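Local structure of Ctr9 protein (Myceliophthora thermophila, 6AF0) at residues Y756-R767 / N778-L786; I812-L820 / A831-A842. The protein probably binds RNA polymerase II complexes as the tetratricopeptide-repeat (TPR) subunit of the Paf1 transcription complex. One frame throughout, in Å; residues are numbered along the deposited sequence.

Contact 1: Y756-R767 / N778-L786; sequences YKNALQIFIKVR and NMGHIYAEL
Met-779 drives its side chain into a hole formed by Leu-760, Phe-763, Ile-764 and Arg-767 on the facing helix, a knobs-into-holes fit. CB leaves helix 778-785 at a slant to its neighbour, and the atoms beyond it do the reaching. CG, anti to the carbonyl carbon (chi1 -86°), comes within 4.2 Å of Phe-763 CB. SD then settles at the edge of the Arg-767 guanidinium, near its plane, 3.7 Å from NH1. The chain bends at its last torsion, chi3 141°, and this turns CE back onto helix 756-767, where the methyl lies 3.9 Å from Phe-763 CB and 4.3 Å from Leu-760 CD1.

One turn further along helix 778-785, Ile-782 takes over. Its CG1 stands 3.7 Å from CE2 of the Phe-763 ring, CG2 faces Leu-760 CB, and CD1 reaches on to Tyr-756 CD1 at 4.0 Å. Phe-763 is thus touched by both helical turns, and its CE1 also rests 3.8 Å from Asn-778 CB. The amide of Asn-778 has its polar partner elsewhere, a backbone group on the chain of another protein. At the far end Leu-786, the first residue past the helix, lays CD2 against Leu-760 CD2 (4.0 Å) and CD1 against Tyr-756 CB.

No hydrogen bond links the two segments; the contact is mostly apolar. Helix 739-752 packs beside Tyr-756 and Phe-763, and helix 789-801 beside Met-779 and Tyr-783. Segment 778-786 belongs to the predicted TPR 773-806. Successive antiparallel helices, here with axes at 152°, packed each against the next, are characteristic of the TPR superhelix.

Contact 2: I812-L820 / A831-A842; sequences ISCLGRTWL and AYKMALDQAKKA
Trp-819 and Gln-838 are the two knobs of this pair, each set in a hole of the opposite helix, and the antiparallel helices that carry them contribute to a predicted TPR, 816-849. Aromatic contacts come first. CB of Met-834 sits over one face of the indole, 3.4 Å from the centroid of its five-membered ring and nearly on the ring normal. The sulfur follows as a more distant Met-aromatic contact, SD lying 5.1 Å from the centroid of the six-membered ring. Leu-820 CD1 touches the Tyr-832 ring at CE1, 3.6 Å away. With an alanine in place of Trp-819, Met-834 is likely to lose the face it covers, and a gap would probably open among Ala-831, Ala-835 and Gln-838.

Close backbone packing is the second kind. Gly-816 and Ala-835 bring their CA atoms within 4.2 Å, and the axes of the two segments approach to 7.5 Å; with no side chain at Gly-816, its CA lies against Gln-838 CB.

Contacts of aliphatic groups with each other and with the Gln-838 amide make up the rest. Gln-838, bent at chi2 (-50°), lays its amide beside Leu-815, with CD 3.8 Å from CD2 of that residue, and holds the amide almost parallel to the indole plane. Ile-812 CG2 meets Ala-842 CB.

No hydrogen bond crosses between the segments. The Cys-814 carbonyl accepts two within its own helix, Thr-818 OG1 at 2.7 Å and the backbone N of Thr-818, which reach Cys-814 O from opposite faces of its plane.

Contact 1 closes before contact 2 opens, and their centres lie about 21 Å apart in the C-terminal part of this piece of Ctr9. They hold different helix pairs, but helix 789-801 lies against both, and His-781 and Ala-784 of contact 1 also pack directly on Cys-814 and Thr-818 of contact 2. Contact 2 is the more buried; contact 1 is only partly so, with exposed Glu-785 at its rim. The chemistry differs too: in 756-767 / 778-786 long side chains bridge axes 10.4 Å apart, whereas glycine and alanines let 812-820 / 831-842 close up. Each pair also meets the chain of another protein.

Contact 1: Y756-R767 / N778-L786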
loop_
_atom_site.group_PDB
_atom_site.type_symbol
_atom_site.label_atom_id
_atom_site.label_comp_id
_atom_site.label_asym_id
_atom_site.label_seq_id
_atom_site.Cartn_x
_atom_site.Cartn_y
_atom_site.Cartn_z
ATOM N N TYR A 756 -16.465 -41.357 -16.012
ATOM C CA TYR A 756 -17.568 -40.427 -15.836
ATOM C C TYR A 756 -17.361 -39.672 -14.540
ATOM O O TYR A 756 -17.539 -38.458 -14.473
ATOM C CB TYR A 756 -18.899 -41.180 -15.778
ATOM C CG TYR A 756 -19.176 -42.010 -17.007
ATOM C CD1 TYR A 756 -20.153 -41.637 -17.927
ATOM C CD2 TYR A 756 -18.449 -43.166 -17.256
ATOM C CE1 TYR A 756 -20.387 -42.401 -19.067
ATOM C CE2 TYR A 756 -18.677 -43.935 -18.371
ATOM C CZ TYR A 756 -19.645 -43.566 -19.281
ATOM O OH TYR A 756 -19.852 -44.368 -20.393
ATOM N N LYS A 757 -16.973 -40.422 -13.519
ATOM C CA LYS A 757 -16.826 -39.906 -12.158
ATOM C C LYS A 757 -16.033 -38.599 -12.070
ATOM O O LYS A 757 -16.529 -37.621 -11.511
ATOM C CB LYS A 757 -16.264 -40.972 -11.191
ATOM C CG LYS A 757 -15.753 -42.265 -11.823
ATOM C CD LYS A 757 -16.006 -43.473 -10.932
ATOM C CE LYS A 757 -15.969 -44.773 -11.725
ATOM N NZ LYS A 757 -16.475 -45.915 -10.911
ATOM N N ASN A 758 -14.820 -38.561 -12.614
ATOM C CA ASN A 758 -14.025 -37.318 -12.534
ATOM C C ASN A 758 -14.347 -36.366 -13.677
ATOM O O ASN A 758 -14.320 -35.148 -13.502
ATOM C CB ASN A 758 -12.501 -37.533 -12.407
ATOM C CG ASN A 758 -12.087 -38.961 -12.613
ATOM O OD1 ASN A 758 -12.821 -39.879 -12.257
ATOM N ND2 ASN A 758 -10.907 -39.165 -13.181
ATOM N N ALA A 759 -14.679 -36.908 -14.841
ATOM C CA ALA A 759 -15.118 -36.053 -15.924
ATOM C C ALA A 759 -16.241 -35.216 -15.368
ATOM O O ALA A 759 -16.324 -34.030 -15.650
ATOM C CB ALA A 759 -15.590 -36.857 -17.118
ATOM N N LEU A 760 -17.078 -35.830 -14.541
ATOM C CA LEU A 760 -18.129 -35.110 -13.836
ATOM C C LEU A 760 -17.640 -34.015 -12.876
ATOM O O LEU A 760 -18.329 -33.032 -12.669
ATOM C CB LEU A 760 -19.028 -36.078 -13.067
ATOM C CG LEU A 760 -20.181 -35.397 -12.327
ATOM C CD1 LEU A 760 -20.944 -34.537 -13.313
ATOM C CD2 LEU A 760 -21.111 -36.390 -11.658
ATOM N N GLN A 761 -16.477 -34.193 -12.267
ATOM C CA GLN A 761 -15.872 -33.128 -11.451
ATOM C C GLN A 761 -15.630 -31.882 -12.282
ATOM O O GLN A 761 -16.067 -30.782 -11.927
ATOM C CB GLN A 761 -14.542 -33.578 -10.851
ATOM C CG GLN A 761 -14.666 -34.721 -9.871
ATOM C CD GLN A 761 -15.011 -34.233 -8.487
ATOM O OE1 GLN A 761 -15.974 -33.478 -8.306
ATOM N NE2 GLN A 761 -14.222 -34.653 -7.497
ATOM N N ILE A 762 -14.920 -32.080 -13.390
ATOM C CA ILE A 762 -14.642 -31.016 -14.353
ATOM C C ILE A 762 -15.944 -30.323 -14.688
ATOM O O ILE A 762 -16.083 -29.115 -14.493
ATOM C CB ILE A 762 -14.005 -31.548 -15.657
ATOM C CG1 ILE A 762 -12.548 -31.987 -15.431
ATOM C CG2 ILE A 762 -14.033 -30.476 -16.729
ATOM C CD1 ILE A 762 -12.338 -33.480 -15.335
ATOM N N PHE A 763 -16.904 -31.120 -15.149
ATOM C CA PHE A 763 -18.232 -30.630 -15.472
ATOM C C PHE A 763 -18.876 -29.780 -14.378
ATOM O O PHE A 763 -19.544 -28.822 -14.708
ATOM C CB PHE A 763 -19.184 -31.770 -15.868
ATOM C CG PHE A 763 -18.993 -32.247 -17.279
ATOM C CD1 PHE A 763 -18.953 -31.347 -18.322
ATOM C CD2 PHE A 763 -18.855 -33.603 -17.565
ATOM C CE1 PHE A 763 -18.761 -31.783 -19.621
ATOM C CE2 PHE A 763 -18.659 -34.043 -18.863
ATOM C CZ PHE A 763 -18.608 -33.128 -19.894
ATOM N N ILE A 764 -18.695 -30.105 -13.099
ATOM C CA ILE A 764 -19.451 -29.395 -12.040
ATOM C C ILE A 764 -18.977 -27.977 -11.863
ATOM O O ILE A 764 -19.786 -27.067 -11.594
ATOM C CB ILE A 764 -19.354 -30.031 -10.637
ATOM C CG1 ILE A 764 -19.728 -31.509 -10.660
ATOM C CG2 ILE A 764 -20.283 -29.304 -9.655
ATOM C CD1 ILE A 764 -18.810 -32.341 -9.793
ATOM N N LYS A 765 -17.664 -27.806 -11.948
ATOM C CA LYS A 765 -17.090 -26.501 -11.721
ATOM C C LYS A 765 -16.896 -25.699 -13.000
ATOM O O LYS A 765 -16.816 -24.480 -12.943
ATOM C CB LYS A 765 -15.824 -26.586 -10.864
ATOM C CG LYS A 765 -16.129 -26.684 -9.364
ATOM C CD LYS A 765 -17.298 -25.783 -8.939
ATOM C CE LYS A 765 -17.303 -25.415 -7.460
ATOM N NZ LYS A 765 -16.157 -24.556 -7.036
ATOM N N VAL A 766 -16.863 -26.361 -14.149
ATOM C CA VAL A 766 -17.099 -25.639 -15.404
ATOM C C VAL A 766 -18.548 -25.134 -15.463
ATOM O O VAL A 766 -18.773 -24.009 -15.885
ATOM C CB VAL A 766 -16.731 -26.438 -16.677
ATOM C CG1 VAL A 766 -17.492 -27.719 -16.766
ATOM C CG2 VAL A 766 -17.049 -25.648 -17.928
ATOM N N ARG A 767 -19.509 -25.946 -15.021
ATOM C CA ARG A 767 -20.938 -25.546 -14.969
ATOM C C ARG A 767 -21.217 -24.238 -14.222
ATOM O O ARG A 767 -22.108 -23.489 -14.607
ATOM C CB ARG A 767 -21.825 -26.661 -14.376
ATOM C CG ARG A 767 -22.924 -26.199 -13.418
ATOM C CD ARG A 767 -23.782 -27.366 -12.983
ATOM N NE ARG A 767 -24.685 -27.036 -11.886
ATOM C CZ ARG A 767 -25.482 -27.915 -11.278
ATOM N NH1 ARG A 767 -25.490 -29.197 -11.647
ATOM N NH2 ARG A 767 -26.278 -27.514 -10.294
ATOM N N ASN A 778 -24.457 -31.801 -21.737
ATOM C CA ASN A 778 -23.356 -32.719 -21.458
ATOM C C ASN A 778 -23.413 -33.285 -20.045
ATOM O O ASN A 778 -23.025 -34.430 -19.798
ATOM C CB ASN A 778 -22.031 -31.988 -21.619
ATOM C CG ASN A 778 -21.777 -31.519 -23.041
ATOM O OD1 ASN A 778 -22.497 -31.865 -23.984
ATOM N ND2 ASN A 778 -20.731 -30.734 -23.199
ATOM N N MET A 779 -23.873 -32.454 -19.117
ATOM C CA MET A 779 -24.098 -32.877 -17.739
ATOM C C MET A 779 -25.209 -33.911 -17.661
ATOM O O MET A 779 -25.012 -35.003 -17.131
ATOM C CB MET A 779 -24.460 -31.678 -16.872
ATOM C CG MET A 779 -23.252 -30.939 -16.321
ATOM S SD MET A 779 -23.685 -30.154 -14.762
ATOM C CE MET A 779 -22.188 -30.419 -13.844
ATOM N N GLY A 780 -26.374 -33.558 -18.200
ATOM C CA GLY A 780 -27.485 -34.503 -18.333
ATOM C C GLY A 780 -27.074 -35.847 -18.937
ATOM O O GLY A 780 -27.559 -36.885 -18.521
ATOM N N HIS A 781 -26.165 -35.827 -19.907
ATOM C CA HIS A 781 -25.630 -37.057 -20.510
ATOM C C HIS A 781 -24.856 -37.934 -19.528
ATOM O O HIS A 781 -25.008 -39.155 -19.518
ATOM C CB HIS A 781 -24.705 -36.723 -21.673
ATOM C CG HIS A 781 -25.384 -36.041 -22.814
ATOM N ND1 HIS A 781 -26.752 -35.907 -22.894
ATOM C CD2 HIS A 781 -24.886 -35.503 -23.952
ATOM C CE1 HIS A 781 -27.066 -35.294 -24.020
ATOM N NE2 HIS A 781 -25.952 -35.045 -24.683
ATOM N N ILE A 782 -23.997 -37.306 -18.737
ATOM C CA ILE A 782 -23.260 -38.020 -17.704
ATOM C C ILE A 782 -24.216 -38.579 -16.646
ATOM O O ILE A 782 -24.132 -39.736 -16.291
ATOM C CB ILE A 782 -22.188 -37.119 -17.043
ATOM C CG1 ILE A 782 -21.159 -36.640 -18.075
ATOM C CG2 ILE A 782 -21.465 -37.844 -15.914
ATOM C CD1 ILE A 782 -20.444 -37.735 -18.845
ATOM N N TYR A 783 -25.139 -37.768 -16.165
ATOM C CA TYR A 783 -26.023 -38.194 -15.081
ATOM C C TYR A 783 -26.991 -39.273 -15.527
ATOM O O TYR A 783 -27.429 -40.092 -14.729
ATOM C CB TYR A 783 -26.824 -37.029 -14.553
ATOM C CG TYR A 783 -26.072 -36.148 -13.615
ATOM C CD1 TYR A 783 -26.659 -35.702 -12.454
ATOM C CD2 TYR A 783 -24.777 -35.747 -13.881
ATOM C CE1 TYR A 783 -25.981 -34.870 -11.581
ATOM C CE2 TYR A 783 -24.100 -34.921 -13.011
ATOM C CZ TYR A 783 -24.704 -34.482 -11.865
ATOM O OH TYR A 783 -24.021 -33.665 -11.002
ATOM N N ALA A 784 -27.336 -39.250 -16.807
ATOM C CA ALA A 784 -28.108 -40.320 -17.419
ATOM C C ALA A 784 -27.356 -41.644 -17.331
ATOM O O ALA A 784 -27.962 -42.680 -17.043
ATOM C CB ALA A 784 -28.416 -39.993 -18.876
ATOM N N GLU A 785 -26.049 -41.606 -17.588
ATOM C CA GLU A 785 -25.206 -42.794 -17.479
ATOM C C GLU A 785 -25.089 -43.291 -16.036
ATOM O O GLU A 785 -25.146 -44.491 -15.779
ATOM C CB GLU A 785 -23.815 -42.526 -18.044
ATOM C CG GLU A 785 -23.089 -43.804 -18.423
ATOM C CD GLU A 785 -23.788 -44.562 -19.523
ATOM O OE1 GLU A 785 -24.500 -43.920 -20.312
ATOM O OE2 GLU A 785 -23.626 -45.794 -19.599
ATOM N N LEU A 786 -24.964 -42.350 -15.103
ATOM C CA LEU A 786 -24.718 -42.659 -13.687
ATOM C C LEU A 786 -25.993 -42.983 -12.928
ATOM O O LEU A 786 -26.020 -42.927 -11.696
ATOM C CB LEU A 786 -23.967 -41.497 -12.989
ATOM C CG LEU A 786 -22.442 -41.623 -12.792
ATOM C CD1 LEU A 786 -21.706 -42.243 -13.978
ATOM C CD2 LEU A 786 -21.852 -40.256 -12.485
#

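Contact 2: I812-L820 / A831-A842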
loop_
_atom_site.group_PDB
_atom_site.type_symbol
_atom_site.label_atom_id
_atom_site.label_comp_id
_atom_site.label_asym_id
_atom_site.label_seq_id
_atom_site.Cartn_x
_atom_site.Cartn_y
_atom_site.Cartn_z
ATOM N N ILE A 812 -34.967 -32.781 -25.917
ATOM C CA ILE A 812 -36.273 -33.285 -25.503
ATOM C C ILE A 812 -36.269 -34.814 -25.565
ATOM O O ILE A 812 -36.735 -35.478 -24.648
ATOM C CB ILE A 812 -37.404 -32.737 -26.395
ATOM C CG1 ILE A 812 -37.557 -31.219 -26.227
ATOM C CG2 ILE A 812 -38.726 -33.389 -26.028
ATOM C CD1 ILE A 812 -38.478 -30.569 -27.251
ATOM N N SER A 813 -35.738 -35.370 -26.648
ATOM C CA SER A 813 -35.627 -36.815 -26.763
ATOM C C SER A 813 -34.877 -37.362 -25.552
ATOM O O SER A 813 -35.433 -38.139 -24.765
ATOM C CB SER A 813 -34.897 -37.230 -28.048
ATOM O OG SER A 813 -35.496 -36.678 -29.197
ATOM N N CYS A 814 -33.635 -36.906 -25.404
ATOM C CA CYS A 814 -32.753 -37.352 -24.345
ATOM C C CYS A 814 -33.439 -37.231 -22.984
ATOM O O CYS A 814 -33.347 -38.118 -22.133
ATOM C CB CYS A 814 -31.435 -36.559 -24.379
ATOM S SG CYS A 814 -30.375 -36.945 -25.817
ATOM N N LEU A 815 -34.160 -36.146 -22.791
ATOM C CA LEU A 815 -34.883 -35.966 -21.560
ATOM C C LEU A 815 -35.985 -37.001 -21.412
ATOM O O LEU A 815 -36.287 -37.416 -20.304
ATOM C CB LEU A 815 -35.460 -34.556 -21.503
ATOM C CG LEU A 815 -36.328 -34.235 -20.299
ATOM C CD1 LEU A 815 -35.579 -34.423 -18.995
ATOM C CD2 LEU A 815 -36.810 -32.808 -20.419
ATOM N N GLY A 816 -36.596 -37.398 -22.523
ATOM C CA GLY A 816 -37.735 -38.327 -22.502
ATOM C C GLY A 816 -37.308 -39.701 -22.050
ATOM O O GLY A 816 -37.861 -40.254 -21.108
ATOM N N ARG A 817 -36.305 -40.231 -22.731
ATOM C CA ARG A 817 -35.624 -41.467 -22.329
ATOM C C ARG A 817 -35.131 -41.453 -20.874
ATOM O O ARG A 817 -35.223 -42.449 -20.183
ATOM C CB ARG A 817 -34.451 -41.737 -23.272
ATOM C CG ARG A 817 -33.320 -42.528 -22.683
ATOM C CD ARG A 817 -32.302 -42.861 -23.744
ATOM N NE ARG A 817 -31.011 -43.126 -23.125
ATOM C CZ ARG A 817 -30.033 -43.836 -23.673
ATOM N NH1 ARG A 817 -30.178 -44.382 -24.881
ATOM N NH2 ARG A 817 -28.901 -44.008 -22.998
ATOM N N THR A 818 -34.591 -40.341 -20.411
ATOM C CA THR A 818 -34.138 -40.253 -19.024
ATOM C C THR A 818 -35.330 -40.466 -18.119
ATOM O O THR A 818 -35.295 -41.317 -17.243
ATOM C CB THR A 818 -33.479 -38.890 -18.708
ATOM O OG1 THR A 818 -32.424 -38.643 -19.648
ATOM C CG2 THR A 818 -32.893 -38.841 -17.293
ATOM N N TRP A 819 -36.392 -39.706 -18.338
ATOM C CA TRP A 819 -37.647 -39.949 -17.633
ATOM C C TRP A 819 -38.075 -41.422 -17.722
ATOM O O TRP A 819 -38.477 -42.016 -16.725
ATOM C CB TRP A 819 -38.767 -39.068 -18.189
ATOM C CG TRP A 819 -38.935 -37.752 -17.481
ATOM C CD1 TRP A 819 -38.836 -36.510 -18.033
ATOM C CD2 TRP A 819 -39.250 -37.550 -16.099
ATOM N NE1 TRP A 819 -39.068 -35.550 -17.085
ATOM C CE2 TRP A 819 -39.325 -36.157 -15.885
ATOM C CE3 TRP A 819 -39.467 -38.408 -15.016
ATOM C CZ2 TRP A 819 -39.613 -35.595 -14.629
ATOM C CZ3 TRP A 819 -39.762 -37.844 -13.752
ATOM C CH2 TRP A 819 -39.826 -36.454 -13.580
ATOM N N LEU A 820 -37.989 -42.000 -18.917
ATOM C CA LEU A 820 -38.407 -43.379 -19.137
ATOM C C LEU A 820 -37.604 -44.331 -18.276
ATOM O O LEU A 820 -38.171 -45.165 -17.586
ATOM C CB LEU A 820 -38.256 -43.764 -20.606
ATOM C CG LEU A 820 -38.453 -45.232 -20.994
ATOM C CD1 LEU A 820 -39.820 -45.756 -20.595
ATOM C CD2 LEU A 820 -38.283 -45.416 -22.483
ATOM N N ALA A 831 -43.408 -41.125 -14.172
ATOM C CA ALA A 831 -42.161 -41.043 -14.935
ATOM C C ALA A 831 -42.312 -41.515 -16.375
ATOM O O ALA A 831 -41.641 -41.009 -17.275
ATOM C CB ALA A 831 -41.078 -41.847 -14.250
ATOM N N TYR A 832 -43.159 -42.515 -16.587
ATOM C CA TYR A 832 -43.522 -42.932 -17.935
ATOM C C TYR A 832 -44.400 -41.865 -18.574
ATOM O O TYR A 832 -44.248 -41.579 -19.752
ATOM C CB TYR A 832 -44.286 -44.245 -17.909
ATOM C CG TYR A 832 -43.475 -45.463 -17.540
ATOM C CD1 TYR A 832 -42.760 -46.168 -18.506
ATOM C CD2 TYR A 832 -43.456 -45.941 -16.221
ATOM C CE1 TYR A 832 -42.027 -47.301 -18.165
ATOM C CE2 TYR A 832 -42.727 -47.070 -15.872
ATOM C CZ TYR A 832 -42.015 -47.744 -16.847
ATOM O OH TYR A 832 -41.301 -48.861 -16.518
ATOM N N LYS A 833 -45.327 -41.309 -17.786
ATOM C CA LYS A 833 -46.162 -40.164 -18.203
ATOM C C LYS A 833 -45.280 -39.052 -18.774
ATOM O O LYS A 833 -45.499 -38.598 -19.901
ATOM C CB LYS A 833 -47.032 -39.647 -17.027
ATOM C CG LYS A 833 -47.069 -38.126 -16.844
ATOM C CD LYS A 833 -48.004 -37.653 -15.732
ATOM C CE LYS A 833 -48.360 -36.174 -15.929
ATOM N NZ LYS A 833 -48.810 -35.460 -14.699
ATOM N N MET A 834 -44.275 -38.643 -18.000
ATOM C CA MET A 834 -43.390 -37.568 -18.400
ATOM C C MET A 834 -42.623 -37.960 -19.659
ATOM O O MET A 834 -42.520 -37.166 -20.599
ATOM C CB MET A 834 -42.434 -37.214 -17.264
ATOM C CG MET A 834 -43.115 -36.567 -16.066
ATOM S SD MET A 834 -43.937 -35.030 -16.491
ATOM C CE MET A 834 -44.517 -34.485 -14.884
ATOM N N ALA A 835 -42.121 -39.192 -19.687
ATOM C CA ALA A 835 -41.384 -39.711 -20.846
ATOM C C ALA A 835 -42.214 -39.669 -22.127
ATOM O O ALA A 835 -41.686 -39.466 -23.216
ATOM C CB ALA A 835 -40.929 -41.132 -20.580
ATOM N N LEU A 836 -43.514 -39.876 -21.997
ATOM C CA LEU A 836 -44.397 -39.827 -23.154
ATOM C C LEU A 836 -44.647 -38.371 -23.530
ATOM O O LEU A 836 -44.505 -37.972 -24.699
ATOM C CB LEU A 836 -45.711 -40.540 -22.845
ATOM C CG LEU A 836 -46.766 -40.550 -23.945
ATOM C CD1 LEU A 836 -46.216 -41.155 -25.228
ATOM C CD2 LEU A 836 -47.996 -41.305 -23.474
ATOM N N ASP A 837 -44.996 -37.574 -22.522
ATOM C CA ASP A 837 -45.177 -36.133 -22.715
ATOM C C ASP A 837 -44.008 -35.563 -23.494
ATOM O O ASP A 837 -44.198 -34.985 -24.564
ATOM C CB ASP A 837 -45.343 -35.417 -21.375
ATOM C CG ASP A 837 -46.733 -35.579 -20.811
ATOM O OD1 ASP A 837 -47.591 -36.197 -21.495
ATOM O OD2 ASP A 837 -46.971 -35.085 -19.688
ATOM N N GLN A 838 -42.803 -35.774 -22.978
ATOM C CA GLN A 838 -41.610 -35.354 -23.683
ATOM C C GLN A 838 -41.551 -35.926 -25.085
ATOM O O GLN A 838 -41.215 -35.220 -26.025
ATOM C CB GLN A 838 -40.354 -35.757 -22.930
ATOM C CG GLN A 838 -40.159 -35.008 -21.628
ATOM C CD GLN A 838 -40.281 -33.502 -21.785
ATOM O OE1 GLN A 838 -40.068 -32.955 -22.869
ATOM N NE2 GLN A 838 -40.615 -32.822 -20.696
ATOM N N ALA A 839 -41.888 -37.191 -25.248
ATOM C CA ALA A 839 -41.773 -37.797 -26.561
ATOM C C ALA A 839 -42.750 -37.146 -27.519
ATOM O O ALA A 839 -42.499 -37.072 -28.725
ATOM C CB ALA A 839 -42.017 -39.291 -26.492
ATOM N N LYS A 840 -43.877 -36.703 -26.970
ATOM C CA LYS A 840 -44.893 -35.997 -27.745
ATOM C C LYS A 840 -44.520 -34.533 -27.991
ATOM O O LYS A 840 -44.907 -33.953 -28.998
ATOM C CB LYS A 840 -46.251 -36.065 -27.048
ATOM C CG LYS A 840 -47.115 -37.255 -27.430
ATOM C CD LYS A 840 -48.296 -37.437 -26.483
ATOM C CE LYS A 840 -48.861 -36.132 -25.930
ATOM N NZ LYS A 840 -49.599 -35.338 -26.957
ATOM N N LYS A 841 -43.795 -33.915 -27.069
ATOM C CA LYS A 841 -43.301 -32.569 -27.334
ATOM C C LYS A 841 -42.351 -32.569 -28.521
ATOM O O LYS A 841 -42.379 -31.676 -29.354
ATOM C CB LYS A 841 -42.587 -31.993 -26.129
ATOM C CG LYS A 841 -43.506 -31.578 -25.001
ATOM C CD LYS A 841 -43.104 -30.222 -24.424
ATOM C CE LYS A 841 -42.998 -30.254 -22.904
ATOM N NZ LYS A 841 -44.149 -30.929 -22.229
ATOM N N ALA A 842 -41.508 -33.582 -28.589
ATOM C CA ALA A 842 -40.552 -33.685 -29.665
ATOM C C ALA A 842 -41.273 -33.895 -30.966
ATOM O O ALA A 842 -40.843 -33.396 -32.000
ATOM C CB ALA A 842 -39.582 -34.828 -29.414
#